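Local coordinates for transcription regulator AsnC/Lrp ligand binding domain-containing protein (Sulfolobus tokodaii, PDB 2ZBC) that binds isoleucine between its subunits as a stand-alone RAM module of the Lrp/AsnC family, and probably takes part in amino-acid-responsive transcriptional regulation, at residues 3-8 and 70-75; 7-12 and 37-42. All blocks are in the same frame, centred on the assembly; numbering follows the deposited sequence.

Contact 1. Residues 3-8 and 70-75; sequences SAIVLI and LTMIIV. With ILE (isoleucine), chain I.
Strand 3-8 pairs antiparallel with strand 70-75, the outermost strand of this chain's four-stranded RAM-domain sheet, which continues into a second subunit through Ile74; isoleucine is bound here. Ile5 and Met72 form a hydrogen-bonded pair, Met72 N reaching Ile5 O at 2.8 Å in the carbonyl plane; Leu7 and Leu70 form the next one. On the face bearing Ile5, Leu7 and Met72, the selenomethionine leaves with CG beside its own backbone N and bends at chi3 (-75°), which swings CE across to the neighbouring strand. There CE presses on Ile5 CG2 at 3.5 Å, a tight fit, and lies 3.6 Å from Leu7 CG. Leu7 also packs on Leu7 of a second subunit, so an alanine here would probably loosen both the seat of the Met72 methyl and the packing between subunits. The opposite face carries Val6 beside Thr71. Thr71 grips the ligand carboxylate twice: Thr71 N donates to isoleucine O at 2.9 Å, Thr71 OG1 to isoleucine OXT at 2.8 Å. Thr69 and Val34, Gly36 and Asp39 of a third subunit also bond this isoleucine. Two neutral donors on Thr71 thus help to fix the carboxylate's rotation and would probably help to stabilise its negative charge.

Contact 2. Residues 7-12 and 37-42; sequences LINTDA and VYDIVV. With ILE (isoleucine), chain J.
This is an antiparallel strand pairing in the middle of the RAM-domain sheet, where strand 7-10 meets the start of strand 40-42 through a classic beta bulge. Asp39 and Ile40 both face Ile8, and Ile8 O accepts two hydrogen bonds, from Asp39 N and from Ile40 N, each 3.0 Å long and in the carbonyl plane. In return Ile8 N gives a short bond of 2.7 Å to Ile40 O. The side chains of Ile8 and Ile40 run alongside each other, CB to CB 4.0 Å apart, and helix 15-22 covers them through Leu22 and Val18.

On the other face, Leu7 reaches over the Tyr38 ring. Its CD1 stands 3.9 Å from the ring centroid, only 12° off the normal, a CH-pi contact, while Val37 CG1 lies against the opposite face, offset toward the rim. The ring is thus sandwiched between two aliphatic groups, and its OH is hydrogen-bonded to Tyr38 OH of a second subunit.

The bulge turns Asp39 toward strand 7-10, and its carboxylate has two jobs. Asp39 OD2 takes Thr10 N at 2.9 Å on its anti lone pair, the bond nearly straight at 165°, and it also forms a salt bridge with Arg61 of a fifth subunit. The backbone bond and the arginine together hold the carboxylate in place and would probably keep it ionised. The second isoleucine binds here, between this chain and the fifth subunit, whose Thr69 and Thr71 also bond the ligand, as do Val34 O and Gly36 O of this chain. Asp39 OD1 turns to the ligand: isoleucine N donates to Asp39 OD1 at 2.8 Å. Isoleucine CG2 sits 3.2 Å from Asp39 OD1.

How the contacts relate
From the N terminus, strand 3-10 serves both contacts, sharing Leu7 and Ile8. Contact 2 closes the shorter loop, from 7-12 through helix 15-22 and strand 28-34 back to 37-42. Contact 1 closes the longer one, which encloses residues 37-42 and helix 49-60 before strand 66-75 returns along the other side of strand 3-10. The central strand is thereby flanked by 40-45 and 66-75. The contacts also meet directly: Val6 N probably donates to Val42 O, and Leu70 CD1 packs against Tyr38 OH. Each ends at an isoleucine: in contact 1 this chain supplies donors to the ligand's carboxylate, in contact 2 an acceptor for the amino group.

Contact 1. Residues 3-8 and 70-75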
ATOM      1  N   SER A   3     -23.443  -7.505   7.047  1.00 22.60           N
ATOM      2  CA  SER A   3     -22.261  -7.974   7.754  1.00 22.10           C
ATOM      3  C   SER A   3     -21.006  -7.396   7.092  1.00 18.49           C
ATOM      4  O   SER A   3     -20.918  -7.288   5.875  1.00 18.16           O
ATOM      5  CB  SER A   3     -22.170  -9.498   7.699  1.00 23.61           C
ATOM      6  OG  SER A   3     -23.409 -10.140   8.099  1.00 31.59           O
ATOM      7  N   ALA A   4     -20.033  -7.070   7.923  1.00 15.81           N
ATOM      8  CA  ALA A   4     -18.815  -6.588   7.416  1.00 13.85           C
ATOM      9  C   ALA A   4     -17.713  -6.760   8.486  1.00 13.23           C
ATOM     10  O   ALA A   4     -17.994  -6.889   9.678  1.00 13.39           O
ATOM     11  CB  ALA A   4     -18.970  -5.161   6.999  1.00 15.33           C
ATOM     12  N   ILE A   5     -16.494  -6.763   8.016  1.00 13.66           N
ATOM     13  CA  ILE A   5     -15.346  -6.714   8.881  1.00 15.02           C
ATOM     14  C   ILE A   5     -14.661  -5.404   8.637  1.00 14.39           C
ATOM     15  O   ILE A   5     -14.391  -5.086   7.465  1.00 13.55           O
ATOM     16  CB  ILE A   5     -14.439  -7.843   8.532  1.00 15.48           C
ATOM     17  CG1 ILE A   5     -15.071  -9.201   8.760  1.00 19.17           C
ATOM     18  CG2 ILE A   5     -13.100  -7.774   9.341  1.00 15.28           C
ATOM     19  CD1 ILE A   5     -15.294  -9.523  10.111  1.00 24.22           C
ATOM     20  N   VAL A   6     -14.418  -4.613   9.709  1.00 12.48           N
ATOM     21  CA  VAL A   6     -13.837  -3.301   9.584  1.00 13.13           C
ATOM     22  C   VAL A   6     -12.449  -3.295  10.212  1.00 14.36           C
ATOM     23  O   VAL A   6     -12.288  -3.685  11.364  1.00 16.34           O
ATOM     24  CB  VAL A   6     -14.707  -2.232  10.264  1.00 12.82           C
ATOM     25  CG1 VAL A   6     -14.153  -0.870  10.031  1.00 11.34           C
ATOM     26  CG2 VAL A   6     -16.165  -2.287   9.716  1.00 13.71           C
ATOM     27  N   LEU A   7     -11.465  -2.882   9.437  1.00 14.56           N
ATOM     28  CA  LEU A   7     -10.087  -2.776   9.912  1.00 13.72           C
ATOM     29  C   LEU A   7      -9.858  -1.303  10.344  1.00 13.34           C
ATOM     30  O   LEU A   7     -10.070  -0.359   9.554  1.00 13.39           O
ATOM     31  CB  LEU A   7      -9.093  -3.165   8.814  1.00 15.09           C
ATOM     32  CG  LEU A   7      -9.372  -4.542   8.173  1.00 15.39           C
ATOM     33  CD1 LEU A   7      -8.523  -4.801   6.981  1.00 16.09           C
ATOM     34  CD2 LEU A   7      -9.203  -5.612   9.238  1.00 15.98           C
ATOM     35  N   ILE A   8      -9.478  -1.093  11.589  1.00 13.05           N
ATOM     36  CA  ILE A   8      -9.405   0.273  12.116  1.00 13.00           C
ATOM     37  C   ILE A   8      -7.950   0.599  12.383  1.00 13.13           C
ATOM     38  O   ILE A   8      -7.243  -0.234  12.940  1.00 12.46           O
ATOM     39  CB  ILE A   8     -10.209   0.342  13.391  1.00 12.55           C
ATOM     40  CG1 ILE A   8     -11.703   0.066  13.111  1.00 13.07           C
ATOM     41  CG2 ILE A   8     -10.139   1.713  13.985  1.00 14.39           C
ATOM     42  CD1 ILE A   8     -12.491  -0.041  14.383  1.00 11.65           C
ATOM     43  N   LEU A  70     -11.198   0.645   7.130  1.00 12.40           N
ATOM     44  CA  LEU A  70     -11.333  -0.039   5.872  1.00 12.69           C
ATOM     45  C   LEU A  70     -12.412  -1.117   6.082  1.00 12.61           C
ATOM     46  O   LEU A  70     -12.156  -2.085   6.810  1.00 13.23           O
ATOM     47  CB  LEU A  70      -9.995  -0.677   5.541  1.00 12.14           C
ATOM     48  CG  LEU A  70      -9.738  -1.195   4.136  1.00 14.11           C
ATOM     49  CD1 LEU A  70      -8.295  -1.527   3.908  1.00 15.17           C
ATOM     50  CD2 LEU A  70     -10.551  -2.346   3.806  1.00 14.65           C
ATOM     51  N   THR A  71     -13.554  -0.955   5.467  1.00 13.44           N
ATOM     52  CA  THR A  71     -14.732  -1.864   5.661  1.00 14.10           C
ATOM     53  C   THR A  71     -14.758  -2.846   4.527  1.00 12.90           C
ATOM     54  O   THR A  71     -14.737  -2.459   3.383  1.00 12.74           O
ATOM     55  CB  THR A  71     -16.059  -1.028   5.695  1.00 14.74           C
ATOM     56  OG1 THR A  71     -16.023  -0.125   6.809  1.00 11.88           O
ATOM     57  CG2 THR A  71     -17.368  -1.939   5.884  1.00 13.98           C
HETATM   58  N   MSE A  72     -14.767  -4.121   4.875  1.00 12.02           N
HETATM   59  CA  MSE A  72     -14.776  -5.176   3.941  1.00 12.27           C
HETATM   60  C   MSE A  72     -16.205  -5.762   4.040  1.00 11.71           C
HETATM   61  O   MSE A  72     -16.539  -6.404   5.022  1.00 11.44           O
HETATM   62  CB  MSE A  72     -13.736  -6.213   4.374  1.00 12.93           C
HETATM   63  CG  MSE A  72     -12.266  -5.602   4.265  1.00 12.22           C
HETATM   64 SE   MSE A  72     -10.994  -7.043   4.626  1.00 20.00          SE
HETATM   65  CE  MSE A  72     -11.256  -7.124   6.494  1.00 16.86           C
ATOM     66  N   ILE A  73     -17.012  -5.486   3.048  1.00 13.47           N
ATOM     67  CA  ILE A  73     -18.351  -6.059   2.966  1.00 13.40           C
ATOM     68  C   ILE A  73     -18.198  -7.537   2.736  1.00 13.16           C
ATOM     69  O   ILE A  73     -17.434  -7.967   1.881  1.00 14.21           O
ATOM     70  CB  ILE A  73     -19.186  -5.389   1.801  1.00 14.55           C
ATOM     71  CG1 ILE A  73     -19.265  -3.868   1.989  1.00 16.75           C
ATOM     72  CG2 ILE A  73     -20.572  -6.035   1.756  1.00 15.86           C
ATOM     73  CD1 ILE A  73     -19.994  -3.497   3.193  1.00 18.18           C
ATOM     74  N   ILE A  74     -18.904  -8.348   3.536  1.00 12.42           N
ATOM     75  CA  ILE A  74     -18.905  -9.779   3.444  1.00 13.35           C
ATOM     76  C   ILE A  74     -19.896 -10.238   2.373  1.00 15.23           C
ATOM     77  O   ILE A  74     -21.013  -9.701   2.265  1.00 12.80           O
ATOM     78  CB  ILE A  74     -19.276 -10.402   4.824  1.00 15.18           C
ATOM     79  CG1 ILE A  74     -18.069 -10.307   5.758  1.00 15.08           C
ATOM     80  CG2 ILE A  74     -19.608 -11.895   4.761  1.00 14.66           C
ATOM     81  CD1 ILE A  74     -18.460 -10.443   7.217  1.00 14.05           C
ATOM     82  N   VAL A  75     -19.475 -11.223   1.596  1.00 13.02           N
ATOM     83  CA  VAL A  75     -20.290 -11.772   0.497  1.00 14.12           C
ATOM     84  C   VAL A  75     -21.353 -12.749   1.078  1.00 12.42           C
ATOM     85  O   VAL A  75     -21.010 -13.753   1.755  1.00 12.02           O
ATOM     86  CB  VAL A  75     -19.459 -12.574  -0.571  1.00 13.34           C
ATOM     87  CG1 VAL A  75     -20.417 -13.229  -1.590  1.00 15.08           C
ATOM     88  CG2 VAL A  75     -18.492 -11.602  -1.342  1.00 13.63           C
TER
HETATM   89  N   ILE I  84     -14.315   3.871   3.024  1.00 10.53           N
HETATM   90  CA  ILE I  84     -14.604   3.850   4.492  1.00 11.76           C
HETATM   91  C   ILE I  84     -14.638   2.421   5.072  1.00 12.28           C
HETATM   92  O   ILE I  84     -14.549   1.485   4.226  1.00 12.22           O
HETATM   93  CB  ILE I  84     -15.936   4.522   4.774  1.00 11.01           C
HETATM   94  CG1 ILE I  84     -17.113   3.666   4.320  1.00 12.92           C
HETATM   95  CG2 ILE I  84     -16.021   5.793   3.980  1.00 13.71           C
HETATM   96  CD1 ILE I  84     -18.414   4.355   4.544  1.00 14.08           C
HETATM   97  OXT ILE I  84     -14.738   2.264   6.341  1.00 13.86           O

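Contact 2. Residues 7-12 and 37-42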
ATOM      1  N   LEU A   7     -11.465  -2.882   9.437  1.00 14.56           N
ATOM      2  CA  LEU A   7     -10.087  -2.776   9.912  1.00 13.72           C
ATOM      3  C   LEU A   7      -9.858  -1.303  10.344  1.00 13.34           C
ATOM      4  O   LEU A   7     -10.070  -0.359   9.554  1.00 13.39           O
ATOM      5  CB  LEU A   7      -9.093  -3.165   8.814  1.00 15.09           C
ATOM      6  CG  LEU A   7      -9.372  -4.542   8.173  1.00 15.39           C
ATOM      7  CD1 LEU A   7      -8.523  -4.801   6.981  1.00 16.09           C
ATOM      8  CD2 LEU A   7      -9.203  -5.612   9.238  1.00 15.98           C
ATOM      9  N   ILE A   8      -9.478  -1.093  11.589  1.00 13.05           N
ATOM     10  CA  ILE A   8      -9.405   0.273  12.116  1.00 13.00           C
ATOM     11  C   ILE A   8      -7.950   0.599  12.383  1.00 13.13           C
ATOM     12  O   ILE A   8      -7.243  -0.234  12.940  1.00 12.46           O
ATOM     13  CB  ILE A   8     -10.209   0.342  13.391  1.00 12.55           C
ATOM     14  CG1 ILE A   8     -11.703   0.066  13.111  1.00 13.07           C
ATOM     15  CG2 ILE A   8     -10.139   1.713  13.985  1.00 14.39           C
ATOM     16  CD1 ILE A   8     -12.491  -0.041  14.383  1.00 11.65           C
ATOM     17  N   ASN A   9      -7.519   1.815  12.044  1.00 13.00           N
ATOM     18  CA  ASN A   9      -6.244   2.350  12.506  1.00 12.62           C
ATOM     19  C   ASN A   9      -6.594   3.453  13.421  1.00 12.64           C
ATOM     20  O   ASN A   9      -7.458   4.303  13.092  1.00 12.79           O
ATOM     21  CB  ASN A   9      -5.319   2.887  11.387  1.00 13.64           C
ATOM     22  CG  ASN A   9      -4.547   1.748  10.686  1.00 16.65           C
ATOM     23  OD1 ASN A   9      -3.340   1.429  10.990  1.00 18.57           O
ATOM     24  ND2 ASN A   9      -5.221   1.152   9.729  1.00 16.35           N
ATOM     25  N   THR A  10      -5.879   3.515  14.544  1.00 11.56           N
ATOM     26  CA  THR A  10      -6.110   4.587  15.534  1.00 12.48           C
ATOM     27  C   THR A  10      -4.941   5.584  15.510  1.00 14.26           C
ATOM     28  O   THR A  10      -3.924   5.308  14.901  1.00 12.54           O
ATOM     29  CB  THR A  10      -6.208   4.030  16.959  1.00 12.59           C
ATOM     30  OG1 THR A  10      -4.983   3.401  17.363  1.00 12.36           O
ATOM     31  CG2 THR A  10      -7.244   2.931  17.038  1.00 14.79           C
ATOM     32  N   ASP A  11      -5.126   6.748  16.159  1.00 16.11           N
ATOM     33  CA  ASP A  11      -4.003   7.619  16.505  1.00 19.86           C
ATOM     34  C   ASP A  11      -3.006   6.764  17.280  1.00 20.87           C
ATOM     35  O   ASP A  11      -3.378   5.757  17.963  1.00 20.30           O
ATOM     36  CB  ASP A  11      -4.435   8.779  17.377  1.00 21.39           C
ATOM     37  CG  ASP A  11      -5.259   9.772  16.624  1.00 26.78           C
ATOM     38  OD1 ASP A  11      -5.273   9.757  15.365  1.00 29.94           O
ATOM     39  OD2 ASP A  11      -5.909  10.606  17.262  1.00 30.20           O
ATOM     40  N   ALA A  12      -1.724   7.100  17.150  1.00 21.70           N
ATOM     41  CA  ALA A  12      -0.714   6.248  17.787  1.00 20.75           C
ATOM     42  C   ALA A  12      -1.032   6.277  19.321  1.00 20.43           C
ATOM     43  O   ALA A  12      -1.244   7.349  19.924  1.00 20.74           O
ATOM     44  CB  ALA A  12       0.723   6.709  17.412  1.00 19.69           C
ATOM     45  N   VAL A  37      -0.210  -3.980  10.257  1.00 15.56           N
ATOM     46  CA  VAL A  37      -0.541  -2.720   9.605  1.00 17.54           C
ATOM     47  C   VAL A  37      -1.882  -2.048  10.022  1.00 17.13           C
ATOM     48  O   VAL A  37      -2.065  -0.855   9.859  1.00 16.77           O
ATOM     49  CB  VAL A  37      -0.316  -2.840   8.106  1.00 19.94           C
ATOM     50  CG1 VAL A  37      -1.372  -3.567   7.431  1.00 20.53           C
ATOM     51  CG2 VAL A  37      -0.076  -1.433   7.499  1.00 22.49           C
ATOM     52  N   TYR A  38      -2.787  -2.822  10.582  1.00 14.85           N
ATOM     53  CA  TYR A  38      -4.010  -2.336  11.205  1.00 14.15           C
ATOM     54  C   TYR A  38      -3.951  -2.611  12.720  1.00 13.30           C
ATOM     55  O   TYR A  38      -3.122  -3.413  13.201  1.00 14.75           O
ATOM     56  CB  TYR A  38      -5.264  -3.068  10.568  1.00 13.66           C
ATOM     57  CG  TYR A  38      -5.227  -3.057   9.085  1.00 13.40           C
ATOM     58  CD1 TYR A  38      -5.582  -1.932   8.373  1.00 12.67           C
ATOM     59  CD2 TYR A  38      -4.816  -4.183   8.378  1.00 11.48           C
ATOM     60  CE1 TYR A  38      -5.521  -1.940   7.037  1.00 13.66           C
ATOM     61  CE2 TYR A  38      -4.756  -4.189   7.035  1.00 12.48           C
ATOM     62  CZ  TYR A  38      -5.093  -3.058   6.364  1.00 12.29           C
ATOM     63  OH  TYR A  38      -4.940  -3.099   4.995  1.00 15.27           O
ATOM     64  N   ASP A  39      -4.781  -1.888  13.461  1.00 11.20           N
ATOM     65  CA  ASP A  39      -4.723  -1.850  14.880  1.00  9.99           C
ATOM     66  C   ASP A  39      -5.866  -2.556  15.545  1.00  9.47           C
ATOM     67  O   ASP A  39      -5.644  -3.182  16.605  1.00 10.47           O
ATOM     68  CB  ASP A  39      -4.784  -0.454  15.344  1.00 10.57           C
ATOM     69  CG  ASP A  39      -3.582   0.368  14.824  1.00 13.63           C
ATOM     70  OD1 ASP A  39      -2.523  -0.249  14.604  1.00 14.36           O
ATOM     71  OD2 ASP A  39      -3.695   1.583  14.579  1.00 10.65           O
ATOM     72  N   ILE A  40      -7.061  -2.461  14.955  1.00 10.24           N
ATOM     73  CA  ILE A  40      -8.219  -3.189  15.486  1.00 10.95           C
ATOM     74  C   ILE A  40      -9.062  -3.785  14.363  1.00 12.91           C
ATOM     75  O   ILE A  40      -9.196  -3.189  13.277  1.00 13.48           O
ATOM     76  CB  ILE A  40      -9.126  -2.206  16.237  1.00 12.28           C
ATOM     77  CG1 ILE A  40      -8.414  -1.538  17.420  1.00 11.63           C
ATOM     78  CG2 ILE A  40     -10.429  -2.825  16.664  1.00 14.41           C
ATOM     79  CD1 ILE A  40      -9.226  -0.501  18.141  1.00 14.82           C
ATOM     80  N   VAL A  41      -9.634  -4.965  14.636  1.00 13.32           N
ATOM     81  CA  VAL A  41     -10.472  -5.696  13.661  1.00 14.35           C
ATOM     82  C   VAL A  41     -11.796  -5.810  14.364  1.00 14.29           C
ATOM     83  O   VAL A  41     -11.842  -6.258  15.474  1.00 16.65           O
ATOM     84  CB  VAL A  41      -9.936  -7.092  13.310  1.00 13.90           C
ATOM     85  CG1 VAL A  41     -10.976  -7.830  12.453  1.00 15.28           C
ATOM     86  CG2 VAL A  41      -8.606  -7.060  12.704  1.00 13.33           C
ATOM     87  N   VAL A  42     -12.866  -5.342  13.755  1.00 15.60           N
ATOM     88  CA  VAL A  42     -14.194  -5.559  14.309  1.00 16.86           C
ATOM     89  C   VAL A  42     -15.056  -6.314  13.317  1.00 15.15           C
ATOM     90  O   VAL A  42     -14.909  -6.140  12.098  1.00 15.67           O
ATOM     91  CB  VAL A  42     -14.935  -4.244  14.678  1.00 19.14           C
ATOM     92  CG1 VAL A  42     -14.335  -3.583  15.916  1.00 25.04           C
ATOM     93  CG2 VAL A  42     -14.987  -3.318  13.601  1.00 20.62           C
TER
HETATM   94  N   ILE J  85      -0.992  -2.499  15.002  1.00 12.01           N
HETATM   95  CA  ILE J  85       0.003  -1.798  15.881  1.00 13.21           C
HETATM   96  C   ILE J  85       1.376  -2.289  15.683  1.00 12.73           C
HETATM   97  O   ILE J  85       1.510  -3.344  15.025  1.00 14.44           O
HETATM   98  CB  ILE J  85      -0.403  -1.831  17.363  1.00 12.49           C
HETATM   99  CG1 ILE J  85      -0.188  -3.206  18.030  1.00 14.32           C
HETATM  100  CG2 ILE J  85      -1.773  -1.327  17.532  1.00 11.92           C
HETATM  101  CD1 ILE J  85      -0.415  -3.192  19.554  1.00 13.76           C
HETATM  102  OXT ILE J  85       2.257  -1.545  16.134  1.00 13.68           O